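Local coordinates for protein OBCA, Oxalate Biosynthetic Component A (Burkholderia glumae, PDB 4NNB) that has a TIM-barrel-type domain of the beta-keto acid cleavage enzyme family, in which a magnesium ion and an oxaloacetate ion are bound, at residues Tyr324-Ala327 with Pro328-Asp332; Val355-Thr359 with Ser360-Asp364. All coordinates share one frame; numbering follows the deposited sequence.

Contact 1. Residues Tyr324-Ala327 with Pro328-Asp332; sequences YDNA and PDFLD. With OAA (oxaloacetate ion), chain C.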
loop_
_atom_site.group_PDB
_atom_site.type_symbol
_atom_site.label_atom_id
_atom_site.label_comp_id
_atom_site.label_asym_id
_atom_site.label_seq_id
_atom_site.Cartn_x
_atom_site.Cartn_y
_atom_site.Cartn_z
ATOM N N TYR A 324 3.307 -5.109 16.146
ATOM C CA TYR A 324 3.619 -6.491 16.523
ATOM C C TYR A 324 5.011 -6.576 17.138
ATOM O O TYR A 324 5.926 -5.824 16.773
ATOM C CB TYR A 324 3.530 -7.443 15.314
ATOM C CG TYR A 324 4.328 -6.955 14.135
ATOM C CD1 TYR A 324 3.825 -5.966 13.302
ATOM C CD2 TYR A 324 5.593 -7.466 13.859
ATOM C CE1 TYR A 324 4.547 -5.492 12.228
ATOM C CE2 TYR A 324 6.328 -6.992 12.774
ATOM C CZ TYR A 324 5.786 -6.003 11.967
ATOM O OH TYR A 324 6.476 -5.507 10.887
ATOM N N ASP A 325 5.168 -7.516 18.058
ATOM C CA ASP A 325 6.439 -7.693 18.760
ATOM C C ASP A 325 7.438 -8.453 17.901
ATOM O O ASP A 325 7.070 -9.207 16.991
ATOM C CB ASP A 325 6.207 -8.451 20.077
ATOM C CG ASP A 325 7.384 -8.321 21.060
ATOM O OD1 ASP A 325 8.269 -7.462 20.868
ATOM O OD2 ASP A 325 7.401 -9.082 22.037
ATOM N N ASN A 326 8.709 -8.221 18.188
ATOM C CA ASN A 326 9.777 -9.064 17.706
ATOM C C ASN A 326 10.722 -9.260 18.877
ATOM O O ASN A 326 11.643 -8.477 19.064
ATOM C CB ASN A 326 10.498 -8.410 16.524
ATOM C CG ASN A 326 9.562 -8.158 15.332
ATOM O OD1 ASN A 326 9.334 -9.046 14.506
ATOM N ND2 ASN A 326 9.003 -6.953 15.262
ATOM N N ALA A 327 10.467 -10.287 19.681
ATOM C CA ALA A 327 11.219 -10.497 20.927
ATOM C C ALA A 327 12.622 -11.078 20.669
ATOM O O ALA A 327 12.857 -11.689 19.617
ATOM C CB ALA A 327 10.433 -11.398 21.844
ATOM N N PRO A 328 13.555 -10.908 21.634
ATOM C CA PRO A 328 14.903 -11.467 21.470
ATOM C C PRO A 328 14.946 -12.985 21.214
ATOM O O PRO A 328 15.757 -13.399 20.392
ATOM C CB PRO A 328 15.580 -11.130 22.803
ATOM C CG PRO A 328 14.869 -9.895 23.275
ATOM C CD PRO A 328 13.442 -10.112 22.876
ATOM N N ASP A 329 14.123 -13.787 21.890
ATOM C CA ASP A 329 14.149 -15.239 21.657
ATOM C C ASP A 329 13.647 -15.605 20.258
ATOM O O ASP A 329 14.251 -16.426 19.550
ATOM C CB ASP A 329 13.398 -16.028 22.750
ATOM C CG ASP A 329 11.930 -15.650 22.866
ATOM O OD1 ASP A 329 11.536 -14.533 22.468
ATOM O OD2 ASP A 329 11.156 -16.471 23.388
ATOM N N PHE A 330 12.550 -14.978 19.856
ATOM C CA PHE A 330 12.069 -15.111 18.488
ATOM C C PHE A 330 13.147 -14.732 17.466
ATOM O O PHE A 330 13.390 -15.463 16.500
ATOM C CB PHE A 330 10.847 -14.232 18.286
ATOM C CG PHE A 330 10.461 -14.065 16.847
ATOM C CD1 PHE A 330 9.991 -15.146 16.116
ATOM C CD2 PHE A 330 10.574 -12.829 16.224
ATOM C CE1 PHE A 330 9.621 -14.997 14.783
ATOM C CE2 PHE A 330 10.204 -12.674 14.889
ATOM C CZ PHE A 330 9.724 -13.756 14.174
ATOM N N LEU A 331 13.799 -13.594 17.681
ATOM C CA LEU A 331 14.814 -13.126 16.737
ATOM C C LEU A 331 16.021 -14.055 16.654
ATOM O O LEU A 331 16.586 -14.261 15.569
ATOM C CB LEU A 331 15.233 -11.686 17.049
ATOM C CG LEU A 331 14.136 -10.668 16.722
ATOM C CD1 LEU A 331 14.394 -9.322 17.411
ATOM C CD2 LEU A 331 14.021 -10.494 15.207
ATOM N N ASP A 332 16.410 -14.636 17.785
ATOM C CA ASP A 332 17.489 -15.632 17.786
ATOM C C ASP A 332 17.146 -16.786 16.844
ATOM O O ASP A 332 17.992 -17.240 16.057
ATOM C CB ASP A 332 17.755 -16.155 19.202
ATOM C CG ASP A 332 18.872 -17.194 19.245
ATOM O OD1 ASP A 332 20.023 -16.850 18.908
ATOM O OD2 ASP A 332 18.607 -18.357 19.619
HETATM O O1 OAA C . 8.164 -6.965 7.429
HETATM O O2 OAA C . 6.842 -6.627 5.615
HETATM O O4 OAA C . 3.559 -3.096 7.666
HETATM O O5 OAA C . 4.225 -4.629 9.245
HETATM O O3 OAA C . 4.788 -4.866 5.804
HETATM C C1 OAA C . 7.192 -6.320 6.835
HETATM C C2 OAA C . 6.493 -5.214 7.595
HETATM C C3 OAA C . 5.154 -4.772 7.047
HETATM C C4 OAA C . 4.256 -4.141 8.036
#

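Contact 2. Residues Val355-Thr359 with Ser360-Asp364; sequences VDNAT and SLYRD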
loop_
_atom_site.group_PDB
_atom_site.type_symbol
_atom_site.label_atom_id
_atom_site.label_comp_id
_atom_site.label_asym_id
_atom_site.label_seq_id
_atom_site.Cartn_x
_atom_site.Cartn_y
_atom_site.Cartn_z
ATOM N N VAL A 355 17.355 0.763 14.782
ATOM C CA VAL A 355 18.709 1.234 14.471
ATOM C C VAL A 355 19.699 0.895 15.602
ATOM O O VAL A 355 20.780 0.343 15.352
ATOM C CB VAL A 355 18.750 2.752 14.193
ATOM C CG1 VAL A 355 20.176 3.172 13.793
ATOM C CG2 VAL A 355 17.754 3.125 13.085
ATOM N N ASP A 356 19.317 1.219 16.835
ATOM C CA ASP A 356 20.140 0.902 18.001
ATOM C C ASP A 356 20.458 -0.584 18.081
ATOM O O ASP A 356 21.602 -0.979 18.285
ATOM C CB ASP A 356 19.417 1.304 19.279
ATOM C CG ASP A 356 19.249 2.797 19.412
ATOM O OD1 ASP A 356 19.957 3.551 18.714
ATOM O OD2 ASP A 356 18.403 3.212 20.228
ATOM N N ASN A 357 19.439 -1.414 17.904
ATOM C CA ASN A 357 19.621 -2.861 18.041
ATOM C C ASN A 357 20.433 -3.495 16.912
ATOM O O ASN A 357 21.306 -4.335 17.155
ATOM C CB ASN A 357 18.264 -3.548 18.200
ATOM C CG ASN A 357 17.555 -3.140 19.491
ATOM O OD1 ASN A 357 18.147 -2.479 20.349
ATOM N ND2 ASN A 357 16.294 -3.552 19.642
ATOM N N ALA A 358 20.150 -3.085 15.678
ATOM C CA ALA A 358 20.824 -3.657 14.517
ATOM C C ALA A 358 22.306 -3.354 14.575
ATOM O O ALA A 358 23.131 -4.194 14.219
ATOM C CB ALA A 358 20.229 -3.129 13.222
ATOM N N THR A 359 22.647 -2.158 15.046
ATOM C CA THR A 359 24.044 -1.738 15.045
ATOM C C THR A 359 24.801 -2.160 16.304
ATOM O O THR A 359 26.004 -1.953 16.392
ATOM C CB THR A 359 24.197 -0.214 14.840
ATOM O OG1 THR A 359 23.526 0.492 15.891
ATOM C CG2 THR A 359 23.617 0.203 13.492
ATOM N N SER A 360 24.107 -2.755 17.269
ATOM C CA SER A 360 24.784 -3.204 18.489
ATOM C C SER A 360 24.622 -4.704 18.690
ATOM O O SER A 360 25.386 -5.498 18.147
ATOM C CB SER A 360 24.297 -2.412 19.712
ATOM O OG SER A 360 22.911 -2.597 19.947
ATOM N N LEU A 361 23.604 -5.089 19.446
ATOM C CA LEU A 361 23.403 -6.493 19.791
ATOM C C LEU A 361 23.286 -7.453 18.599
ATOM O O LEU A 361 23.840 -8.553 18.629
ATOM C CB LEU A 361 22.175 -6.640 20.686
ATOM C CG LEU A 361 22.036 -8.002 21.356
ATOM C CD1 LEU A 361 23.065 -8.139 22.468
ATOM C CD2 LEU A 361 20.631 -8.158 21.895
ATOM N N TYR A 362 22.580 -7.048 17.548
ATOM C CA TYR A 362 22.348 -7.962 16.437
ATOM C C TYR A 362 23.360 -7.816 15.315
ATOM O O TYR A 362 23.223 -8.447 14.268
ATOM C CB TYR A 362 20.929 -7.792 15.888
ATOM C CG TYR A 362 19.844 -8.129 16.889
ATOM C CD1 TYR A 362 19.210 -7.129 17.616
ATOM C CD2 TYR A 362 19.444 -9.444 17.101
ATOM C CE1 TYR A 362 18.208 -7.425 18.533
ATOM C CE2 TYR A 362 18.440 -9.749 18.024
ATOM C CZ TYR A 362 17.837 -8.740 18.735
ATOM O OH TYR A 362 16.844 -9.034 19.649
ATOM N N ARG A 363 24.392 -7.009 15.534
ATOM C CA ARG A 363 25.316 -6.687 14.443
ATOM C C ARG A 363 26.044 -7.912 13.914
ATOM O O ARG A 363 26.108 -8.127 12.699
ATOM C CB ARG A 363 26.304 -5.592 14.859
ATOM C CG ARG A 363 27.406 -5.329 13.848
ATOM C CD ARG A 363 28.234 -4.116 14.250
ATOM N NE ARG A 363 29.168 -3.720 13.195
ATOM C CZ ARG A 363 30.392 -4.219 13.050
ATOM N NH1 ARG A 363 30.841 -5.144 13.892
ATOM N NH2 ARG A 363 31.168 -3.793 12.057
ATOM N N ASP A 364 26.584 -8.730 14.810
ATOM C CA ASP A 364 27.325 -9.911 14.365
ATOM C C ASP A 364 26.421 -10.914 13.645
ATOM O O ASP A 364 26.849 -11.556 12.684
ATOM C CB ASP A 364 28.047 -10.595 15.538
ATOM C CG ASP A 364 29.288 -9.838 15.990
ATOM O OD1 ASP A 364 29.662 -8.835 15.346
ATOM O OD2 ASP A 364 29.898 -10.263 16.993
#

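Contact 1. Residues Tyr324-Ala327 with Pro328-Asp332
Asn326 and Phe330 lie side by side and point the same way, their amide and ring planes turned 36° against each other. The amide approaches the ring obliquely, with Asn326 OD1 3.8 Å from Phe330 CE2. Phe330 holds CG anti to its own backbone N (chi1 167°), which carries the ring back alongside the asparagine. The polar end of Asn326 is fixed from outside the segments: OD1 accepts from Arg292 and ND2 donates to the carbonyl of Ala314, satisfying both ends of a buried amide. Leu331 comes over the backbone instead, laying CD1 3.3 Å from Asn326 O and 4.1 Å from Asn326 CB. Its amide closes the first helical turn, Leu331 N donating to Ala327 O over 2.9 Å in a bond of 161°. Ala327 is the N-cap residue, and Pro328 follows at the first helical position, where the helix makes no use of an amide N-H and proline, which has none, fits. On the outer side, Asp329 OD1 comes within 3.4 Å of Ala327 CB and takes a weak bond from Phe330 N, its OD2 being salt-bridged to Arg288. At the other end of 324-327, Tyr324 presents its edge to the oxaloacetate ion, Tyr324 OH standing 2.9 Å from O5 of the ion. The loop thus runs from the ligand pocket, after strand 317-318, into helix 328-341, whose first turn lies between helix 291-294, touched by Phe330, and the turn before helix 363-368.

Contact 2. Residues Val355-Thr359 with Ser360-Asp364
Asn357 and Tyr362 make the tight part of this turn. Tyr362 N donates to Asn357 O at 3.0 Å, almost straight at 170°, whereas Ser360 N, 3.2 Å from Asn357 O, comes to it from above the carbonyl plane on the opposite face. Tyr362 CB points toward the helix, and CG, anti to the carbonyl carbon (chi1 -63°), brings CD1 to 3.7 Å from Asn357 CB and puts Asn357 O near the ring plane at its edge. Beyond CB, the Asn357 amide turns elsewhere, ND2 bonding to the carbonyl of Pro313. The two segments join helix 352-359 to helix 363-368 through a type I beta turn, Ser360 to Arg363, with Tyr362 as N-cap of the second helix; both helices lie in the crossover between parallel strands 344-349 and 373-378 of the TIM-barrel domain. Hydroxyls bond back to the preceding turn. Ser360, although exposed, is tied down by OG, which donates to Asp356 O at 2.7 Å from a position tilted out of the carbonyl plane, while Thr359 OG1 and Thr359 N approach Val355 O from opposite faces. The outer side is looser. There, within 360-364, the exposed Leu361 lays CD2 over one face of the Tyr362 ring, 4.2 Å above its plane and offset toward the rim. The Arg363 chain, extended from CG to NE, passes Thr359 O with CD at 3.8 Å; its NE donates to the carbonyl of Ser440 at the end of helix 416-440.

Contact 1 precedes contact 2 along the chain, with the rest of helix 328-341, strand 344-349 and the start of helix 352-359 between them. They lie about 14 Å apart between centres, and both belong to the TIM-barrel domain. They touch directly: Tyr362 OH of contact 2 comes within 3.3 Å of Leu331 CD1 and 3.6 Å of Pro328 CA of contact 1, and a salt bridge from Asp332 to Arg365 ties helix 328-341 to helix 363-368. The start of one barrel helix is thereby packed against the bend between the next two. Contact 1 reaches the oxaloacetate pocket through Tyr324, whereas contact 2 remains about 14 Å from that ligand, measured at the Ala358 side chain.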